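Local coordinates for protein inactive poly [ADP-ribose] polymerase RCD1 (Arabidopsis thaliana, PDB 5NGO) that carries an apparently inactive poly(ADP-ribose) polymerase domain and is bound by a downy mildew effector that thereby suppresses plant immunity, at residues Q142-G153 / I164-H173; F46-R57 / C126-E134. One frame throughout, in Å; residues are numbered along the deposited sequence.

Contact 1. Residues Q142-G153 / I164-H173; sequences QFFSGGEEYDNG and IVWNINMNTH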
loop_
_atom_site.group_PDB
_atom_site.type_symbol
_atom_site.label_atom_id
_atom_site.label_comp_id
_atom_site.label_asym_id
_atom_site.label_seq_id
_atom_site.Cartn_x
_atom_site.Cartn_y
_atom_site.Cartn_z
ATOM N N GLN A 142 5.962 -16.606 -8.487
ATOM C CA GLN A 142 4.504 -16.443 -8.364
ATOM C C GLN A 142 4.133 -15.024 -8.797
ATOM O O GLN A 142 4.754 -14.057 -8.365
ATOM C CB GLN A 142 4.006 -16.729 -6.938
ATOM C CG GLN A 142 2.493 -16.868 -6.821
ATOM C CD GLN A 142 2.008 -17.353 -5.459
ATOM O OE1 GLN A 142 2.804 -17.659 -4.584
ATOM N NE2 GLN A 142 0.688 -17.437 -5.284
ATOM N N PHE A 143 3.159 -14.920 -9.698
ATOM C CA PHE A 143 2.601 -13.627 -10.131
ATOM C C PHE A 143 1.069 -13.579 -10.031
ATOM O O PHE A 143 0.458 -12.571 -10.390
ATOM C CB PHE A 143 3.097 -13.254 -11.542
ATOM C CG PHE A 143 2.734 -14.249 -12.620
ATOM C CD1 PHE A 143 3.465 -15.427 -12.776
ATOM C CD2 PHE A 143 1.696 -13.985 -13.512
ATOM C CE1 PHE A 143 3.144 -16.347 -13.768
ATOM C CE2 PHE A 143 1.379 -14.890 -14.522
ATOM C CZ PHE A 143 2.104 -16.075 -14.650
ATOM N N PHE A 144 0.464 -14.639 -9.497
ATOM C CA PHE A 144 -0.956 -14.661 -9.241
ATOM C C PHE A 144 -1.317 -15.582 -8.073
ATOM O O PHE A 144 -0.490 -16.322 -7.563
ATOM C CB PHE A 144 -1.747 -14.997 -10.515
ATOM C CG PHE A 144 -1.523 -16.393 -11.052
ATOM C CD1 PHE A 144 -0.508 -16.637 -11.974
ATOM C CD2 PHE A 144 -2.332 -17.461 -10.644
ATOM C CE1 PHE A 144 -0.304 -17.926 -12.496
ATOM C CE2 PHE A 144 -2.121 -18.747 -11.157
ATOM C CZ PHE A 144 -1.110 -18.978 -12.079
ATOM N N SER A 145 -2.567 -15.482 -7.641
ATOM C CA SER A 145 -3.119 -16.285 -6.569
ATOM C C SER A 145 -2.762 -17.766 -6.701
ATOM O O SER A 145 -2.996 -18.374 -7.737
ATOM C CB SER A 145 -4.639 -16.142 -6.574
ATOM O OG SER A 145 -5.198 -16.786 -5.452
ATOM N N GLY A 146 -2.203 -18.333 -5.641
ATOM C CA GLY A 146 -1.970 -19.772 -5.544
ATOM C C GLY A 146 -3.203 -20.662 -5.689
ATOM O O GLY A 146 -3.064 -21.849 -5.960
ATOM N N GLY A 147 -4.401 -20.105 -5.490
ATOM C CA GLY A 147 -5.653 -20.784 -5.810
ATOM C C GLY A 147 -6.853 -19.851 -5.874
ATOM O O GLY A 147 -6.816 -18.726 -5.368
ATOM N N GLU A 148 -7.935 -20.358 -6.459
ATOM C CA GLU A 148 -9.220 -19.656 -6.584
ATOM C C GLU A 148 -9.836 -19.245 -5.242
ATOM O O GLU A 148 -10.616 -18.304 -5.192
ATOM C CB GLU A 148 -10.205 -20.562 -7.332
ATOM C CG GLU A 148 -11.509 -19.933 -7.814
ATOM C CD GLU A 148 -12.281 -20.838 -8.759
ATOM O OE1 GLU A 148 -11.658 -21.422 -9.674
ATOM O OE2 GLU A 148 -13.524 -20.963 -8.610
ATOM N N GLU A 149 -9.511 -19.973 -4.175
ATOM C CA GLU A 149 -9.989 -19.632 -2.832
ATOM C C GLU A 149 -9.306 -18.382 -2.221
ATOM O O GLU A 149 -9.855 -17.785 -1.294
ATOM C CB GLU A 149 -9.865 -20.843 -1.878
ATOM C CG GLU A 149 -8.442 -21.235 -1.440
ATOM C CD GLU A 149 -7.793 -22.317 -2.281
ATOM O OE1 GLU A 149 -8.001 -22.372 -3.512
ATOM O OE2 GLU A 149 -7.020 -23.103 -1.695
ATOM N N TYR A 150 -8.127 -18.011 -2.743
ATOM C CA TYR A 150 -7.339 -16.885 -2.235
ATOM C C TYR A 150 -7.378 -15.644 -3.153
ATOM O O TYR A 150 -7.483 -15.759 -4.371
ATOM C CB TYR A 150 -5.869 -17.301 -2.046
ATOM C CG TYR A 150 -5.615 -18.423 -1.047
ATOM C CD1 TYR A 150 -6.026 -18.323 0.285
ATOM C CD2 TYR A 150 -4.918 -19.581 -1.433
ATOM C CE1 TYR A 150 -5.784 -19.349 1.195
ATOM C CE2 TYR A 150 -4.664 -20.611 -0.530
ATOM C CZ TYR A 150 -5.103 -20.486 0.783
ATOM O OH TYR A 150 -4.847 -21.501 1.672
ATOM N N ASP A 151 -7.259 -14.464 -2.539
ATOM C CA ASP A 151 -7.228 -13.197 -3.258
ATOM C C ASP A 151 -5.786 -12.665 -3.359
ATOM O O ASP A 151 -5.127 -12.912 -4.370
ATOM C CB ASP A 151 -8.200 -12.214 -2.611
ATOM C CG ASP A 151 -9.639 -12.680 -2.710
ATOM O OD1 ASP A 151 -10.115 -12.922 -3.838
ATOM O OD2 ASP A 151 -10.307 -12.833 -1.668
ATOM N N ASN A 152 -5.295 -11.970 -2.333
ATOM C CA ASN A 152 -3.934 -11.392 -2.342
ATOM C C ASN A 152 -3.072 -12.083 -1.270
ATOM O O ASN A 152 -3.591 -12.832 -0.439
ATOM C CB ASN A 152 -4.010 -9.870 -2.151
ATOM C CG ASN A 152 -4.668 -9.167 -3.358
ATOM O OD1 ASN A 152 -4.286 -9.370 -4.498
ATOM N ND2 ASN A 152 -5.672 -8.346 -3.088
ATOM N N GLY A 153 -1.758 -11.854 -1.311
ATOM C CA GLY A 153 -0.799 -12.630 -0.512
ATOM C C GLY A 153 -0.235 -11.896 0.693
ATOM O O GLY A 153 -0.193 -10.663 0.711
ATOM N N ILE A 164 1.340 -8.658 -0.711
ATOM C CA ILE A 164 1.602 -8.698 -2.148
ATOM C C ILE A 164 0.236 -8.657 -2.800
ATOM O O ILE A 164 -0.589 -9.533 -2.553
ATOM C CB ILE A 164 2.304 -10.005 -2.579
ATOM C CG1 ILE A 164 3.606 -10.229 -1.809
ATOM C CG2 ILE A 164 2.580 -9.997 -4.078
ATOM C CD1 ILE A 164 4.744 -9.339 -2.242
ATOM N N VAL A 165 -0.014 -7.626 -3.602
ATOM C CA VAL A 165 -1.219 -7.554 -4.420
ATOM C C VAL A 165 -0.801 -7.912 -5.841
ATOM O O VAL A 165 0.107 -7.279 -6.406
ATOM C CB VAL A 165 -1.854 -6.159 -4.366
ATOM C CG1 VAL A 165 -2.992 -6.040 -5.357
ATOM C CG2 VAL A 165 -2.320 -5.860 -2.956
ATOM N N TRP A 166 -1.456 -8.928 -6.413
ATOM C CA TRP A 166 -1.074 -9.436 -7.760
ATOM C C TRP A 166 -1.385 -8.396 -8.833
ATOM O O TRP A 166 -2.293 -7.586 -8.671
ATOM C CB TRP A 166 -1.780 -10.752 -8.087
ATOM C CG TRP A 166 -1.632 -11.755 -6.997
ATOM C CD1 TRP A 166 -2.623 -12.252 -6.185
ATOM C CD2 TRP A 166 -0.407 -12.326 -6.532
ATOM N NE1 TRP A 166 -2.087 -13.120 -5.274
ATOM C CE2 TRP A 166 -0.728 -13.178 -5.459
ATOM C CE3 TRP A 166 0.932 -12.203 -6.928
ATOM C CZ2 TRP A 166 0.241 -13.923 -4.784
ATOM C CZ3 TRP A 166 1.896 -12.933 -6.261
ATOM C CH2 TRP A 166 1.548 -13.789 -5.196
ATOM N N ASN A 167 -0.629 -8.424 -9.927
ATOM C CA ASN A 167 -0.765 -7.421 -10.993
ATOM C C ASN A 167 -2.196 -7.256 -11.487
ATOM O O ASN A 167 -2.660 -6.128 -11.618
ATOM C CB ASN A 167 0.188 -7.726 -12.145
ATOM C CG ASN A 167 1.629 -7.339 -11.818
ATOM O OD1 ASN A 167 1.958 -7.013 -10.677
ATOM N ND2 ASN A 167 2.502 -7.380 -12.815
ATOM N N ILE A 168 -2.894 -8.359 -11.685
ATOM C CA ILE A 168 -4.296 -8.355 -12.099
ATOM C C ILE A 168 -5.216 -7.535 -11.165
ATOM O O ILE A 168 -6.209 -6.960 -11.599
ATOM C CB ILE A 168 -4.873 -9.798 -12.299
ATOM C CG1 ILE A 168 -4.810 -10.677 -11.030
ATOM C CG2 ILE A 168 -4.266 -10.494 -13.505
ATOM C CD1 ILE A 168 -5.861 -11.753 -11.001
ATOM N N ASN A 169 -4.861 -7.470 -9.886
ATOM C CA ASN A 169 -5.680 -6.810 -8.875
ATOM C C ASN A 169 -5.252 -5.373 -8.563
ATOM O O ASN A 169 -5.909 -4.717 -7.764
ATOM C CB ASN A 169 -5.641 -7.638 -7.586
ATOM C CG ASN A 169 -6.295 -9.016 -7.741
ATOM O OD1 ASN A 169 -7.142 -9.230 -8.605
ATOM N ND2 ASN A 169 -5.887 -9.958 -6.900
ATOM N N MET A 170 -4.186 -4.861 -9.194
ATOM C CA MET A 170 -3.592 -3.623 -8.716
ATOM C C MET A 170 -4.524 -2.424 -8.817
ATOM O O MET A 170 -4.489 -1.542 -7.967
ATOM C CB MET A 170 -2.263 -3.322 -9.408
ATOM C CG MET A 170 -2.360 -2.672 -10.749
ATOM S SD MET A 170 -0.722 -2.172 -11.356
ATOM C CE MET A 170 0.036 -3.759 -11.712
ATOM N N ASN A 171 -5.367 -2.396 -9.846
ATOM C CA ASN A 171 -6.285 -1.274 -10.051
ATOM C C ASN A 171 -7.644 -1.432 -9.390
ATOM O O ASN A 171 -8.327 -0.429 -9.175
ATOM C CB ASN A 171 -6.447 -0.987 -11.543
ATOM C CG ASN A 171 -5.199 -0.348 -12.146
ATOM O OD1 ASN A 171 -4.491 0.384 -11.475
ATOM N ND2 ASN A 171 -4.907 -0.647 -13.406
ATOM N N THR A 172 -8.026 -2.659 -9.055
ATOM C CA THR A 172 -9.290 -2.934 -8.367
ATOM C C THR A 172 -9.159 -2.982 -6.843
ATOM O O THR A 172 -10.083 -2.608 -6.145
ATOM C CB THR A 172 -9.862 -4.297 -8.844
ATOM O OG1 THR A 172 -8.830 -5.287 -8.824
ATOM C CG2 THR A 172 -10.403 -4.199 -10.240
ATOM N N HIS A 173 -8.018 -3.434 -6.341
ATOM C CA HIS A 173 -7.872 -3.831 -4.934
ATOM C C HIS A 173 -6.997 -2.855 -4.111
ATOM O O HIS A 173 -6.742 -3.131 -2.936
ATOM C CB HIS A 173 -7.284 -5.249 -4.891
ATOM C CG HIS A 173 -8.253 -6.325 -5.286
ATOM N ND1 HIS A 173 -9.043 -6.909 -4.342
ATOM C CD2 HIS A 173 -8.504 -6.988 -6.446
ATOM C CE1 HIS A 173 -9.792 -7.849 -4.899
ATOM N NE2 HIS A 173 -9.468 -7.923 -6.174
#
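Trp-166 lies flat under the backbone of residues 143-145, and this is where the packing is tight. Over one face of the indole sit Phe-144 C, near the ring centre, and Ser-145 N, nearer the rim; Ile-164 CG2, two residues back, covers the opposite face. Asp-151 O meets the ring edge in plane, 3.2 Å from Trp-166 CD1. Gln-142 runs its extended chain along the far end of the six-membered ring, its amide tilted 22° from the indole plane and NE2 3.6 Å from Trp-166 CZ2. That amide is held by a hydrogen bond from Gln-142 NE2 to Phe-144 O, two residues on (2.8 Å), and by a second to Glu-134 OE1.

Behind the ring, Gly-153 and Ile-164 form an antiparallel hydrogen-bonded pair near one edge of the mixed sheet of this PARP-type domain, bonding reciprocally: N of each residue lies 2.9 Å from O of the other. One residue earlier, Asn-152 turns its CG beside its own backbone N (chi1 -67°), which brings OD1 over the turn at 166-169. Asn-169 ND2 donates to Asn-152 OD1 at 2.9 Å and 163°, the two amides standing nearly perpendicular, while Trp-166 N adds only a weak bond to the same oxygen.

The looser side is toward solvent. There Phe-143 and Phe-144 point away from Trp-166 and pack on each other, Phe-144 CD1 sitting 3.6 Å above the plane of the exposed Phe-143 ring. Beyond Ser-145 the chain swings out through a type I turn from Gly-147 to Tyr-150, leaving Trp-166 behind until Asp-151 returns.

Contact 2. Residues F46-R57 / C126-E134; sequences FQKQVEITKKHR and CRVIMGNME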
loop_
_atom_site.group_PDB
_atom_site.type_symbol
_atom_site.label_atom_id
_atom_site.label_comp_id
_atom_site.label_asym_id
_atom_site.label_seq_id
_atom_site.Cartn_x
_atom_site.Cartn_y
_atom_site.Cartn_z
ATOM N N PHE A 46 -13.184 1.230 -6.383
ATOM C CA PHE A 46 -12.669 0.439 -5.256
ATOM C C PHE A 46 -13.804 -0.058 -4.357
ATOM O O PHE A 46 -13.824 -1.234 -4.011
ATOM C CB PHE A 46 -11.653 1.295 -4.450
ATOM C CG PHE A 46 -11.083 0.614 -3.235
ATOM C CD1 PHE A 46 -9.962 -0.189 -3.335
ATOM C CD2 PHE A 46 -11.652 0.804 -1.977
ATOM C CE1 PHE A 46 -9.418 -0.815 -2.211
ATOM C CE2 PHE A 46 -11.111 0.189 -0.851
ATOM C CZ PHE A 46 -9.994 -0.620 -0.978
ATOM N N GLN A 47 -14.747 0.816 -4.000
ATOM C CA GLN A 47 -15.874 0.430 -3.136
ATOM C C GLN A 47 -16.823 -0.577 -3.782
ATOM O O GLN A 47 -17.454 -1.359 -3.069
ATOM C CB GLN A 47 -16.634 1.667 -2.623
ATOM C CG GLN A 47 -15.888 2.342 -1.477
ATOM C CD GLN A 47 -16.445 3.705 -1.084
ATOM O OE1 GLN A 47 -17.116 4.390 -1.867
ATOM N NE2 GLN A 47 -16.124 4.132 0.142
ATOM N N LYS A 48 -16.899 -0.591 -5.113
ATOM C CA LYS A 48 -17.637 -1.652 -5.809
ATOM C C LYS A 48 -16.898 -2.978 -5.744
ATOM O O LYS A 48 -17.531 -4.010 -5.597
ATOM C CB LYS A 48 -17.931 -1.295 -7.258
ATOM C CG LYS A 48 -19.125 -0.388 -7.405
ATOM C CD LYS A 48 -20.487 -1.022 -7.058
ATOM C CE LYS A 48 -21.435 0.119 -6.779
ATOM N NZ LYS A 48 -22.741 -0.387 -6.265
ATOM N N GLN A 49 -15.577 -2.956 -5.862
ATOM C CA GLN A 49 -14.792 -4.175 -5.689
ATOM C C GLN A 49 -14.901 -4.715 -4.256
ATOM O O GLN A 49 -14.870 -5.933 -4.055
ATOM C CB GLN A 49 -13.318 -3.944 -6.075
ATOM C CG GLN A 49 -12.436 -5.185 -6.018
ATOM C CD GLN A 49 -12.909 -6.250 -7.006
ATOM O OE1 GLN A 49 -12.936 -6.026 -8.218
ATOM N NE2 GLN A 49 -13.223 -7.432 -6.477
ATOM N N VAL A 50 -15.035 -3.817 -3.272
ATOM C CA VAL A 50 -15.254 -4.204 -1.873
ATOM C C VAL A 50 -16.554 -4.999 -1.759
ATOM O O VAL A 50 -16.560 -6.074 -1.168
ATOM C CB VAL A 50 -15.266 -2.969 -0.916
ATOM C CG1 VAL A 50 -15.740 -3.348 0.487
ATOM C CG2 VAL A 50 -13.883 -2.341 -0.830
ATOM N N GLU A 51 -17.637 -4.466 -2.322
ATOM C CA GLU A 51 -18.917 -5.180 -2.372
ATOM C C GLU A 51 -18.817 -6.548 -3.031
ATOM O O GLU A 51 -19.355 -7.507 -2.513
ATOM C CB GLU A 51 -19.963 -4.372 -3.125
ATOM C CG GLU A 51 -20.571 -3.248 -2.318
ATOM C CD GLU A 51 -21.583 -2.477 -3.120
ATOM O OE1 GLU A 51 -22.438 -3.093 -3.788
ATOM O OE2 GLU A 51 -21.508 -1.251 -3.089
ATOM N N ILE A 52 -18.127 -6.621 -4.165
ATOM C CA ILE A 52 -17.950 -7.881 -4.892
ATOM C C ILE A 52 -17.172 -8.899 -4.062
ATOM O O ILE A 52 -17.598 -10.047 -3.954
ATOM C CB ILE A 52 -17.270 -7.668 -6.267
ATOM C CG1 ILE A 52 -18.218 -6.899 -7.195
ATOM C CG2 ILE A 52 -16.881 -8.997 -6.920
ATOM C CD1 ILE A 52 -17.543 -6.328 -8.433
ATOM N N THR A 53 -16.044 -8.488 -3.485
ATOM C CA THR A 53 -15.200 -9.403 -2.714
ATOM C C THR A 53 -15.926 -9.847 -1.431
ATOM O O THR A 53 -15.819 -11.003 -1.037
ATOM C CB THR A 53 -13.808 -8.794 -2.444
ATOM O OG1 THR A 53 -13.165 -8.530 -3.700
ATOM C CG2 THR A 53 -12.920 -9.750 -1.668
ATOM N N LYS A 54 -16.691 -8.946 -0.820
ATOM C CA LYS A 54 -17.511 -9.284 0.343
ATOM C C LYS A 54 -18.566 -10.356 0.025
ATOM O O LYS A 54 -18.705 -11.330 0.764
ATOM C CB LYS A 54 -18.197 -8.033 0.904
ATOM C CG LYS A 54 -18.963 -8.286 2.190
ATOM C CD LYS A 54 -19.749 -7.080 2.638
ATOM C CE LYS A 54 -20.517 -7.415 3.917
ATOM N NZ LYS A 54 -21.187 -6.187 4.384
ATOM N N LYS A 55 -19.301 -10.155 -1.061
ATOM C CA LYS A 55 -20.287 -11.124 -1.543
ATOM C C LYS A 55 -19.665 -12.474 -1.911
ATOM O O LYS A 55 -20.262 -13.512 -1.668
ATOM C CB LYS A 55 -21.052 -10.569 -2.741
ATOM C CG LYS A 55 -22.001 -9.435 -2.383
ATOM C CD LYS A 55 -22.469 -8.702 -3.618
ATOM C CE LYS A 55 -23.849 -8.114 -3.472
ATOM N NZ LYS A 55 -24.155 -7.428 -2.182
ATOM N N HIS A 56 -18.469 -12.444 -2.478
ATOM C CA HIS A 56 -17.766 -13.656 -2.895
ATOM C C HIS A 56 -17.199 -14.470 -1.705
ATOM O O HIS A 56 -17.344 -15.694 -1.660
ATOM C CB HIS A 56 -16.668 -13.266 -3.904
ATOM C CG HIS A 56 -15.941 -14.436 -4.487
ATOM N ND1 HIS A 56 -16.490 -15.698 -4.507
ATOM C CD2 HIS A 56 -14.730 -14.548 -5.083
ATOM C CE1 HIS A 56 -15.641 -16.540 -5.066
ATOM N NE2 HIS A 56 -14.564 -15.868 -5.422
ATOM N N ARG A 57 -16.572 -13.788 -0.751
ATOM C CA ARG A 57 -15.849 -14.439 0.354
ATOM C C ARG A 57 -16.550 -14.381 1.707
ATOM O O ARG A 57 -16.163 -15.122 2.610
ATOM C CB ARG A 57 -14.479 -13.787 0.548
ATOM C CG ARG A 57 -13.626 -13.694 -0.702
ATOM C CD ARG A 57 -13.467 -15.012 -1.427
ATOM N NE ARG A 57 -12.322 -14.975 -2.331
ATOM C CZ ARG A 57 -11.954 -15.966 -3.153
ATOM N NH1 ARG A 57 -12.650 -17.084 -3.237
ATOM N NH2 ARG A 57 -10.875 -15.820 -3.919
ATOM N N CYS A 126 -2.528 3.389 1.697
ATOM C CA CYS A 126 -3.556 2.811 0.827
ATOM C C CYS A 126 -4.570 1.971 1.594
ATOM O O CYS A 126 -4.252 1.405 2.643
ATOM C CB CYS A 126 -2.912 1.881 -0.179
ATOM S SG CYS A 126 -1.734 2.643 -1.281
ATOM N N ARG A 127 -5.780 1.919 1.057
ATOM C CA ARG A 127 -6.746 0.883 1.420
ATOM C C ARG A 127 -6.479 -0.271 0.475
ATOM O O ARG A 127 -6.336 -0.058 -0.722
ATOM C CB ARG A 127 -8.175 1.354 1.205
ATOM C CG ARG A 127 -8.515 2.689 1.815
ATOM C CD ARG A 127 -10.008 2.863 1.949
ATOM N NE ARG A 127 -10.373 4.237 2.252
ATOM C CZ ARG A 127 -11.624 4.703 2.286
ATOM N NH1 ARG A 127 -12.661 3.904 2.045
ATOM N NH2 ARG A 127 -11.837 5.976 2.619
ATOM N N VAL A 128 -6.373 -1.477 1.020
ATOM C CA VAL A 128 -6.131 -2.677 0.237
ATOM C C VAL A 128 -7.202 -3.697 0.572
ATOM O O VAL A 128 -7.458 -3.983 1.749
ATOM C CB VAL A 128 -4.755 -3.302 0.530
ATOM C CG1 VAL A 128 -4.488 -4.467 -0.404
ATOM C CG2 VAL A 128 -3.657 -2.252 0.430
ATOM N N ILE A 129 -7.808 -4.251 -0.475
ATOM C CA ILE A 129 -8.738 -5.372 -0.348
ATOM C C ILE A 129 -7.904 -6.643 -0.360
ATOM O O ILE A 129 -7.465 -7.110 -1.412
ATOM C CB ILE A 129 -9.744 -5.399 -1.501
ATOM C CG1 ILE A 129 -10.598 -4.121 -1.489
ATOM C CG2 ILE A 129 -10.641 -6.629 -1.409
ATOM C CD1 ILE A 129 -11.334 -3.871 -2.801
ATOM N N MET A 130 -7.679 -7.198 0.825
ATOM C CA MET A 130 -6.862 -8.394 0.954
ATOM C C MET A 130 -7.681 -9.664 0.757
ATOM O O MET A 130 -7.121 -10.684 0.365
ATOM C CB MET A 130 -6.154 -8.406 2.306
ATOM C CG MET A 130 -5.004 -7.405 2.383
ATOM S SD MET A 130 -3.746 -7.583 1.121
ATOM C CE MET A 130 -3.204 -9.254 1.327
ATOM N N GLY A 131 -8.990 -9.594 1.030
ATOM C CA GLY A 131 -9.881 -10.744 0.892
ATOM C C GLY A 131 -9.426 -11.936 1.706
ATOM O O GLY A 131 -8.964 -11.777 2.835
ATOM N N ASN A 132 -9.538 -13.124 1.108
ATOM C CA ASN A 132 -8.980 -14.354 1.676
ATOM C C ASN A 132 -7.494 -14.391 1.447
ATOM O O ASN A 132 -7.034 -14.688 0.335
ATOM C CB ASN A 132 -9.598 -15.593 1.033
ATOM C CG ASN A 132 -10.949 -15.892 1.579
ATOM O OD1 ASN A 132 -11.876 -16.086 0.848
ATOM N ND2 ASN A 132 -11.044 -15.971 2.896
ATOM N N MET A 133 -6.731 -14.133 2.504
ATOM C CA MET A 133 -5.290 -13.971 2.380
ATOM C C MET A 133 -4.569 -15.299 2.200
ATOM O O MET A 133 -4.810 -16.236 2.950
ATOM C CB MET A 133 -4.732 -13.252 3.616
ATOM C CG MET A 133 -5.305 -11.875 3.804
ATOM S SD MET A 133 -4.570 -10.954 5.134
ATOM C CE MET A 133 -2.987 -10.639 4.535
ATOM N N GLU A 134 -3.689 -15.363 1.200
ATOM C CA GLU A 134 -2.796 -16.504 1.018
ATOM C C GLU A 134 -1.514 -16.265 1.823
ATOM O O GLU A 134 -0.845 -15.244 1.660
ATOM C CB GLU A 134 -2.440 -16.656 -0.458
ATOM C CG GLU A 134 -1.655 -17.902 -0.797
ATOM C CD GLU A 134 -1.308 -18.034 -2.276
ATOM O OE1 GLU A 134 -0.387 -18.815 -2.597
ATOM O OE2 GLU A 134 -1.918 -17.347 -3.127
#
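The Phe-46 ring takes the tip of Ile-129 on one face: CD1 stands 4.0 Å from the ring centroid and 25° off the normal, a CH-pi contact displaced toward the rim. Phe-46 CZ approaches Arg-127 CB to 3.5 Å from an oblique direction, and the ring and the Arg-127 guanidinium are almost perpendicular. At the other end of the helix, the Arg-57 guanidinium has His-56 NE2 over one face; Asn-132 OD1 lies obliquely to it, its nearest atom being Arg-57 CD at 3.0 Å.

Phe-46 reaches down to the strand because its CG is anti to the backbone N (chi1 178°). From the strand, Ile-129 comes up to meet it and enters the helix surface with both branches: CD1 touches Val-50 CG2 and Gln-49 CG, each at 3.6 Å, while CG2 rests against Thr-53. Gln-49 bends at its second torsion, and its NE2 donates to Thr-53 OG1 at 3.0 Å, tying together two side chains one helical turn apart beside the isoleucine. Past the strand end Gly-131, with positive phi, passes its CA 4.1 Å from Thr-53 CG2.

The arrangement is helix-on-sheet packing: helix 37-57 packs on one face of the sheet, the axis of its 46-57 segment running 29° from parallel to that of strand 126-129, with 9.7 Å between the axes at their closest.

No hydrogen bond joins the two segments. Their grip is apolar at Ile-129, and the charged groups at both ends find their partners in other parts of the chain: Arg-127 ties strand 121-129 to Glu-177 of strand 174-182 by a salt bridge, and Arg-57, through a salt bridge to Asp-151 and a hydrogen bond to Glu-148 O, links the helix end to the 142-153 loop.

In the fold
From the N terminus, helix 37-57 comes first, and contact 2 closes the long loop of 68 residues that brings strand 121-129 back beneath it. Only afterwards does contact 1 open, closing a short loop of ten residues between 142-153 and 164-173; the two follow in series, neither crossing nor enclosing the other. Their centres lie 11 Å apart and they do touch: Glu-134 OE2 is 2.7 Å from Gly-146 N, a probable hydrogen bond. Contact 2 thus seats the helix on strand 121-129, contact 1 fastens the 142-153 loop to strand 162-165 and the turn at 166-169, and Arg-57 bridges that loop to the helix end.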